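PDB 2X26: periplasmic aliphatic sulphonates-binding protein from Escherichia coli, which probably binds aliphatic sulfonates in the periplasm and serves as the solute-binding component of an ABC transporter that takes them into the cell. Local coordinates for residues A[180-188]-A[253-264]; A[112-122]-A[263-273]. All coordinates share one frame; numbering follows the deposited sequence.

Contact 1 (A[180-188]-A[253-264])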
# COMPACT_ATOMS: atom_id res chain seq x y z
N ASP A 180 3.74 -11.57 14.14
CA ASP A 180 2.80 -12.58 14.57
C ASP A 180 1.37 -11.97 14.57
O ASP A 180 0.44 -12.51 15.17
CB ASP A 180 3.26 -13.19 15.91
CG ASP A 180 4.62 -13.92 15.79
OD1 ASP A 180 4.86 -14.62 14.78
OD2 ASP A 180 5.46 -13.81 16.72
N LEU A 181 1.24 -10.83 13.86
CA LEU A 181 -0.02 -10.08 13.79
C LEU A 181 -0.86 -10.34 12.55
O LEU A 181 -1.83 -9.61 12.32
CB LEU A 181 0.20 -8.56 14.01
CG LEU A 181 0.83 -8.23 15.37
CD1 LEU A 181 1.14 -6.75 15.49
CD2 LEU A 181 -0.06 -8.67 16.53
N ASN A 182 -0.49 -11.39 11.80
CA ASN A 182 -1.19 -11.83 10.57
C ASN A 182 -1.70 -10.66 9.75
O ASN A 182 -2.90 -10.41 9.60
CB ASN A 182 -2.30 -12.86 10.83
CG ASN A 182 -1.77 -14.18 11.32
OD1 ASN A 182 -0.65 -14.27 11.85
ND2 ASN A 182 -2.56 -15.24 11.16
N GLN A 183 -0.74 -9.92 9.21
CA GLN A 183 -1.05 -8.81 8.36
C GLN A 183 -1.57 -9.18 6.95
O GLN A 183 -1.40 -10.29 6.46
CB GLN A 183 0.17 -7.92 8.32
CG GLN A 183 0.50 -7.34 9.68
CD GLN A 183 1.53 -6.27 9.58
OE1 GLN A 183 2.57 -6.49 8.96
NE2 GLN A 183 1.27 -5.10 10.15
N THR A 184 -2.20 -8.22 6.28
CA THR A 184 -2.94 -8.50 5.03
C THR A 184 -2.14 -8.32 3.73
O THR A 184 -2.21 -9.14 2.80
CB THR A 184 -4.12 -7.53 5.00
OG1 THR A 184 -4.93 -7.83 6.13
CG2 THR A 184 -4.98 -7.69 3.69
N GLY A 185 -1.39 -7.22 3.66
CA GLY A 185 -0.65 -6.92 2.43
C GLY A 185 -1.03 -5.51 1.92
O GLY A 185 -1.84 -4.85 2.55
N SER A 186 -0.42 -5.05 0.83
CA SER A 186 -0.83 -3.76 0.27
C SER A 186 -1.52 -4.01 -1.04
O SER A 186 -1.42 -5.12 -1.62
CB SER A 186 0.35 -2.81 0.05
OG SER A 186 1.39 -3.47 -0.66
N PHE A 187 -2.24 -3.02 -1.52
CA PHE A 187 -3.16 -3.27 -2.64
C PHE A 187 -3.00 -2.37 -3.85
O PHE A 187 -2.40 -1.28 -3.77
CB PHE A 187 -4.60 -3.12 -2.18
CG PHE A 187 -5.04 -4.19 -1.22
CD1 PHE A 187 -5.32 -5.49 -1.66
CD2 PHE A 187 -5.16 -3.88 0.11
CE1 PHE A 187 -5.80 -6.49 -0.76
CE2 PHE A 187 -5.59 -4.87 1.07
CZ PHE A 187 -5.91 -6.18 0.62
N TYR A 188 -3.50 -2.87 -4.99
CA TYR A 188 -3.67 -2.05 -6.18
C TYR A 188 -5.16 -1.98 -6.37
O TYR A 188 -5.83 -3.00 -6.23
CB TYR A 188 -3.03 -2.71 -7.39
CG TYR A 188 -1.54 -2.69 -7.22
CD1 TYR A 188 -0.89 -3.68 -6.49
CD2 TYR A 188 -0.81 -1.62 -7.74
CE1 TYR A 188 0.49 -3.62 -6.32
CE2 TYR A 188 0.58 -1.55 -7.58
CZ TYR A 188 1.21 -2.56 -6.85
OH TYR A 188 2.58 -2.50 -6.67
N VAL A 253 -6.35 -11.16 -5.63
CA VAL A 253 -6.73 -11.25 -4.24
C VAL A 253 -7.49 -12.54 -3.99
O VAL A 253 -8.58 -12.75 -4.52
CB VAL A 253 -7.61 -10.04 -3.87
CG1 VAL A 253 -7.82 -9.98 -2.34
CG2 VAL A 253 -6.91 -8.73 -4.31
N ASN A 254 -6.91 -13.42 -3.17
CA ASN A 254 -7.54 -14.72 -2.88
C ASN A 254 -8.51 -14.67 -1.69
O ASN A 254 -8.66 -13.62 -1.05
CB ASN A 254 -6.47 -15.81 -2.75
CG ASN A 254 -5.64 -15.72 -1.47
OD1 ASN A 254 -6.05 -15.11 -0.48
ND2 ASN A 254 -4.48 -16.40 -1.47
N ALA A 255 -9.18 -15.78 -1.41
CA ALA A 255 -10.17 -15.87 -0.32
C ALA A 255 -9.59 -15.57 1.06
O ALA A 255 -10.26 -14.95 1.90
CB ALA A 255 -10.77 -17.29 -0.31
N GLU A 256 -8.36 -16.05 1.28
CA GLU A 256 -7.65 -15.84 2.55
C GLU A 256 -7.37 -14.35 2.79
O GLU A 256 -7.62 -13.81 3.89
CB GLU A 256 -6.34 -16.65 2.57
CG GLU A 256 -5.59 -16.55 3.87
CD GLU A 256 -4.30 -17.37 3.92
OE1 GLU A 256 -4.23 -18.45 3.28
OE2 GLU A 256 -3.37 -16.93 4.63
N VAL A 257 -6.87 -13.68 1.77
CA VAL A 257 -6.53 -12.25 1.93
C VAL A 257 -7.84 -11.48 2.14
O VAL A 257 -7.94 -10.57 2.98
CB VAL A 257 -5.75 -11.74 0.71
CG1 VAL A 257 -5.60 -10.24 0.79
CG2 VAL A 257 -4.33 -12.41 0.67
N ALA A 258 -8.88 -11.86 1.38
CA ALA A 258 -10.16 -11.18 1.53
C ALA A 258 -10.65 -11.25 2.96
O ALA A 258 -11.18 -10.27 3.46
CB ALA A 258 -11.21 -11.82 0.62
N ALA A 259 -10.56 -12.45 3.56
CA ALA A 259 -10.99 -12.66 4.93
C ALA A 259 -10.18 -11.82 5.89
O ALA A 259 -10.74 -11.30 6.87
CB ALA A 259 -10.91 -14.15 5.31
N LEU A 260 -8.86 -11.70 5.65
CA LEU A 260 -8.04 -10.83 6.56
C LEU A 260 -8.45 -9.38 6.42
O LEU A 260 -8.53 -8.65 7.41
CB LEU A 260 -6.53 -10.94 6.33
CG LEU A 260 -5.97 -12.34 6.58
CD1 LEU A 260 -4.62 -12.51 5.87
CD2 LEU A 260 -5.86 -12.58 8.10
N GLN A 261 -8.71 -8.97 5.17
CA GLN A 261 -9.11 -7.55 4.95
C GLN A 261 -10.49 -7.33 5.58
O GLN A 261 -10.75 -6.25 6.15
CB GLN A 261 -9.09 -7.19 3.46
CG GLN A 261 -9.45 -5.75 3.10
CD GLN A 261 -8.41 -4.74 3.50
OE1 GLN A 261 -7.47 -5.02 4.24
NE2 GLN A 261 -8.55 -3.57 2.94
N GLN A 262 -11.35 -8.36 5.54
CA GLN A 262 -12.69 -8.21 6.15
C GLN A 262 -12.56 -8.02 7.65
O GLN A 262 -13.26 -7.15 8.23
CB GLN A 262 -13.61 -9.40 5.84
CG GLN A 262 -15.09 -9.19 6.32
CD GLN A 262 -15.74 -8.01 5.64
OE1 GLN A 262 -15.95 -8.03 4.43
NE2 GLN A 262 -16.05 -6.96 6.42
N GLN A 263 -11.66 -8.80 8.28
CA GLN A 263 -11.40 -8.69 9.71
C GLN A 263 -11.03 -7.24 10.07
O GLN A 263 -11.53 -6.65 11.05
CB GLN A 263 -10.28 -9.66 10.16
CG GLN A 263 -10.68 -11.12 10.49
CD GLN A 263 -9.48 -12.09 10.43
OE1 GLN A 263 -8.37 -11.77 10.86
NE2 GLN A 263 -9.71 -13.27 9.88
N THR A 264 -10.11 -6.65 9.30
CA THR A 264 -9.68 -5.28 9.58
C THR A 264 -10.83 -4.27 9.39
O THR A 264 -11.00 -3.31 10.17
CB THR A 264 -8.48 -4.88 8.70
OG1 THR A 264 -7.42 -5.84 8.92
CG2 THR A 264 -7.98 -3.46 9.07
O HOH W 1 -6.07 -5.46 6.62
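Q261 reaches from helix 255-264 to both T184 and F187, and its side chain can be followed outward. CB lies 4.1 Å from T184 CG2, a methyl that approaches at about a right angle. CG stands opposite the backbone N, and the bend at chi2 (70°) brings the amide to the ring of F187. CD sits 3.7 Å from F187 CE2, with amide and ring planes 61° apart. OE1 lies at the ring edge, near its plane, and accepts a hydrogen bond from a water whose oxygen lies 2.8 Å from OE1. NE2 donates outside the two segments, to D61 O and Y76 OH, so a buried group that must both accept and donate is well served by glutamine.

In this two-lobed, type II periplasmic binding protein, residues between strand 172-177 of one sheet and strand 186-191 of the other cross between the lobes, and helix 255-264 lies along that crossing. T184 divides its work: OG1 donates to the water (2.7 Å), which also accepts from T264 OG1, while CG2 meets V257 CG1 at 3.9 Å. L260 spreads its methyls against the crossing backbone, L260 CD2 lying 4.0 Å from N182 O and CD1 near Q183 O.

F187 turns its CE1 to V257 CG1 (4.1 Å), which lies oblique to the ring, and to V253 CG1 at its edge. Cutting F187 back to an alanine is likely to open a gap between these valines and the Q261 amide and to leave Y76 without its ring partner. N254, at the N-cap, accepts from V257 N through OD1 (N-H...O angle 165°), its short amide well placed to meet an N-H of the first helical turn.

Contact 2 (A[112-122]-A[263-273])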
# COMPACT_ATOMS: atom_id res chain seq x y z
N LYS A 112 -3.67 8.69 13.91
CA LYS A 112 -5.02 8.12 14.01
C LYS A 112 -5.44 7.58 12.65
O LYS A 112 -5.26 8.25 11.62
CB LYS A 112 -6.06 9.15 14.52
CG LYS A 112 -7.45 8.50 14.76
CD LYS A 112 -8.49 9.49 15.35
CE LYS A 112 -9.91 8.99 15.02
NZ LYS A 112 -10.98 9.77 15.69
N GLY A 113 -6.02 6.37 12.65
CA GLY A 113 -6.60 5.83 11.44
C GLY A 113 -5.60 5.19 10.51
O GLY A 113 -5.98 4.68 9.47
N SER A 114 -4.32 5.22 10.89
CA SER A 114 -3.22 4.72 10.02
C SER A 114 -2.94 3.21 10.20
O SER A 114 -3.51 2.54 11.08
CB SER A 114 -1.95 5.51 10.32
OG SER A 114 -1.44 5.09 11.57
N SER A 115 -2.01 2.69 9.41
CA SER A 115 -1.54 1.30 9.59
C SER A 115 -0.98 1.10 11.03
O SER A 115 -1.07 -0.01 11.57
CB SER A 115 -0.46 0.98 8.58
OG SER A 115 0.60 1.93 8.70
N SER A 116 -0.38 2.14 11.63
CA SER A 116 0.13 2.03 13.01
C SER A 116 -1.01 1.91 14.05
O SER A 116 -0.85 1.22 15.06
CB SER A 116 1.06 3.18 13.40
OG SER A 116 2.22 3.15 12.56
N HIS A 117 -2.14 2.60 13.81
CA HIS A 117 -3.34 2.50 14.68
C HIS A 117 -3.80 1.04 14.62
O HIS A 117 -4.12 0.45 15.67
CB HIS A 117 -4.42 3.50 14.16
CG HIS A 117 -5.61 3.69 15.05
ND1 HIS A 117 -6.33 4.88 15.09
CD2 HIS A 117 -6.27 2.83 15.87
CE1 HIS A 117 -7.36 4.74 15.91
NE2 HIS A 117 -7.34 3.51 16.41
N ASN A 118 -3.79 0.42 13.44
CA ASN A 118 -4.25 -0.96 13.29
C ASN A 118 -3.27 -1.88 14.04
O ASN A 118 -3.70 -2.77 14.81
CB ASN A 118 -4.35 -1.33 11.79
CG ASN A 118 -4.78 -2.74 11.56
OD1 ASN A 118 -5.87 -3.16 11.99
ND2 ASN A 118 -3.96 -3.50 10.82
N LEU A 119 -1.97 -1.66 13.85
CA LEU A 119 -0.95 -2.53 14.48
C LEU A 119 -1.11 -2.43 15.97
O LEU A 119 -1.10 -3.44 16.67
CB LEU A 119 0.49 -2.08 14.13
CG LEU A 119 1.61 -2.84 14.87
CD1 LEU A 119 2.03 -3.90 14.00
CD2 LEU A 119 2.79 -1.98 15.08
N LEU A 120 -1.30 -1.21 16.46
CA LEU A 120 -1.36 -0.99 17.91
C LEU A 120 -2.60 -1.60 18.53
O LEU A 120 -2.47 -2.25 19.59
CB LEU A 120 -1.26 0.50 18.27
CG LEU A 120 -1.19 0.78 19.77
CD1 LEU A 120 0.06 0.16 20.48
CD2 LEU A 120 -1.27 2.31 20.00
N LEU A 121 -3.78 -1.43 17.92
CA LEU A 121 -5.00 -2.12 18.42
C LEU A 121 -4.77 -3.63 18.52
O LEU A 121 -5.13 -4.23 19.53
CB LEU A 121 -6.21 -1.90 17.50
CG LEU A 121 -6.92 -0.54 17.60
CD1 LEU A 121 -7.94 -0.45 16.49
CD2 LEU A 121 -7.63 -0.48 18.93
N ARG A 122 -4.17 -4.22 17.48
CA ARG A 122 -3.94 -5.67 17.46
C ARG A 122 -2.87 -6.16 18.43
O ARG A 122 -3.07 -7.18 19.09
CB ARG A 122 -3.58 -6.13 16.06
CG ARG A 122 -4.77 -6.05 15.11
CD ARG A 122 -4.25 -6.18 13.73
NE ARG A 122 -5.28 -5.79 12.79
CZ ARG A 122 -6.12 -6.63 12.20
NH1 ARG A 122 -6.05 -7.95 12.45
NH2 ARG A 122 -7.02 -6.14 11.36
N GLN A 263 -11.66 -8.80 8.28
CA GLN A 263 -11.40 -8.69 9.71
C GLN A 263 -11.03 -7.24 10.07
O GLN A 263 -11.53 -6.65 11.05
CB GLN A 263 -10.28 -9.66 10.16
CG GLN A 263 -10.68 -11.12 10.49
CD GLN A 263 -9.48 -12.09 10.43
OE1 GLN A 263 -8.37 -11.77 10.86
NE2 GLN A 263 -9.71 -13.27 9.88
N THR A 264 -10.11 -6.65 9.30
CA THR A 264 -9.68 -5.28 9.58
C THR A 264 -10.83 -4.27 9.39
O THR A 264 -11.00 -3.31 10.17
CB THR A 264 -8.48 -4.88 8.70
OG1 THR A 264 -7.42 -5.84 8.92
CG2 THR A 264 -7.98 -3.46 9.07
N ALA A 265 -11.61 -4.48 8.34
CA ALA A 265 -12.78 -3.60 8.13
C ALA A 265 -13.72 -3.71 9.32
O ALA A 265 -14.20 -2.68 9.82
CB ALA A 265 -13.50 -3.91 6.84
N ASP A 266 -13.94 -4.93 9.80
CA ASP A 266 -14.78 -5.10 10.99
C ASP A 266 -14.21 -4.40 12.21
O ASP A 266 -14.94 -3.67 12.90
CB ASP A 266 -15.05 -6.57 11.31
CG ASP A 266 -15.75 -7.31 10.18
OD1 ASP A 266 -16.34 -6.68 9.27
OD2 ASP A 266 -15.68 -8.56 10.20
N LEU A 267 -12.90 -4.57 12.45
CA LEU A 267 -12.22 -3.89 13.56
C LEU A 267 -12.40 -2.37 13.49
O LEU A 267 -12.72 -1.71 14.50
CB LEU A 267 -10.72 -4.22 13.54
CG LEU A 267 -9.88 -3.68 14.72
CD1 LEU A 267 -10.42 -4.25 16.05
CD2 LEU A 267 -8.35 -3.95 14.55
N PHE A 268 -12.18 -1.80 12.30
CA PHE A 268 -12.35 -0.37 12.12
C PHE A 268 -13.79 0.10 12.33
O PHE A 268 -14.01 1.10 13.03
CB PHE A 268 -11.74 0.12 10.80
CG PHE A 268 -10.27 0.44 10.91
CD1 PHE A 268 -9.38 -0.52 11.39
CD2 PHE A 268 -9.76 1.69 10.53
CE1 PHE A 268 -7.99 -0.21 11.50
CE2 PHE A 268 -8.42 1.98 10.65
CZ PHE A 268 -7.53 1.03 11.12
N TYR A 269 -14.78 -0.65 11.83
CA TYR A 269 -16.18 -0.31 12.08
C TYR A 269 -16.51 -0.42 13.58
O TYR A 269 -17.26 0.42 14.13
CB TYR A 269 -17.11 -1.24 11.30
CG TYR A 269 -18.58 -1.15 11.68
CD1 TYR A 269 -19.32 -0.00 11.38
CD2 TYR A 269 -19.24 -2.22 12.31
CE1 TYR A 269 -20.67 0.09 11.70
CE2 TYR A 269 -20.60 -2.14 12.63
CZ TYR A 269 -21.30 -0.98 12.32
OH TYR A 269 -22.64 -0.89 12.63
N GLU A 270 -16.01 -1.48 14.22
CA GLU A 270 -16.31 -1.73 15.65
C GLU A 270 -15.78 -0.61 16.52
O GLU A 270 -16.35 -0.29 17.57
CB GLU A 270 -15.74 -3.07 16.14
CG GLU A 270 -16.54 -4.27 15.66
CD GLU A 270 -15.74 -5.58 15.68
OE1 GLU A 270 -14.58 -5.58 16.16
OE2 GLU A 270 -16.29 -6.59 15.19
N ASN A 271 -14.72 0.03 16.06
CA ASN A 271 -14.13 1.14 16.81
C ASN A 271 -14.58 2.49 16.28
O ASN A 271 -13.95 3.51 16.58
CB ASN A 271 -12.61 1.02 16.81
CG ASN A 271 -12.12 -0.11 17.66
OD1 ASN A 271 -11.82 0.07 18.85
ND2 ASN A 271 -12.04 -1.32 17.06
N ARG A 272 -15.67 2.49 15.52
CA ARG A 272 -16.26 3.71 14.91
C ARG A 272 -15.26 4.58 14.11
O ARG A 272 -15.47 5.80 13.93
CB ARG A 272 -17.06 4.52 15.95
CG ARG A 272 -17.92 3.67 16.88
CD ARG A 272 -18.43 4.51 18.08
NE ARG A 272 -18.67 5.92 17.70
CZ ARG A 272 -19.18 6.86 18.51
NH1 ARG A 272 -19.54 6.56 19.77
NH2 ARG A 272 -19.35 8.10 18.05
N LEU A 273 -14.21 3.95 13.59
CA LEU A 273 -13.27 4.61 12.68
C LEU A 273 -13.88 4.80 11.28
O LEU A 273 -13.54 5.76 10.60
CB LEU A 273 -11.96 3.80 12.61
CG LEU A 273 -11.17 3.80 13.93
CD1 LEU A 273 -10.05 2.80 14.00
CD2 LEU A 273 -10.63 5.25 14.17
O HOH W 2 -6.98 -9.11 9.65
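L273 and H117 meet where helix 115-122, in one lobe of the type II periplasmic binding fold, faces helix 263-270, which packs on helix 62-69 of the other lobe. The two helix segments cross nearly perpendicularly (88°).

Aromatic contacts come first. L273 CD1 stands over one face of H117 as a CH-pi contact, 4.0 Å from the ring centroid, and the same methyl lies over a face of F268. G113 N donates to H117 ND1 at 2.9 Å, which helps to fix the imidazole's rotation, and F131 and F110 add further rings.

Apolar packing joins L121 CD1 to L267 CD2 at 4.0 Å, the two side chains running past each other in opposite directions.

Among polar groups, R122 holds N118 OD1 side-on through NE (2.8 Å) and NH2. With N118 CG anti to its own N (chi1 179°), this oxygen also reaches the edge of F268, 3.7 Å from CE1. A water links Q263 OE1 to R122 NH1, the latter bond weak.

The helix ends in a Schellman motif with R272 at positive phi, and beside it N271 ND2 donates almost straight to L267 O at 2.7 Å.

Overall arrangement
Helix 255-270 serves both contacts: contact 1 packs its first turns on the interlobe crossing, and contact 2 packs its last turns on helix 115-126 of the second lobe. The contact centres are about 13 Å apart. The crossing also packs on helix 115-126 directly, Q183 NE2 lying 4.1 Å from L119 CD1 and L181 CD2 4.2 Å from R122 O; the 3.3 Å between L181 CD1 and L119 CD1 is unusually tight and doubtful. Apart from the shared Q263 and T264, both segments of contact 1 fall within the stretch of chain that contact 2 brings together. In relatives of this fold the ligand lies in the cleft between the lobes.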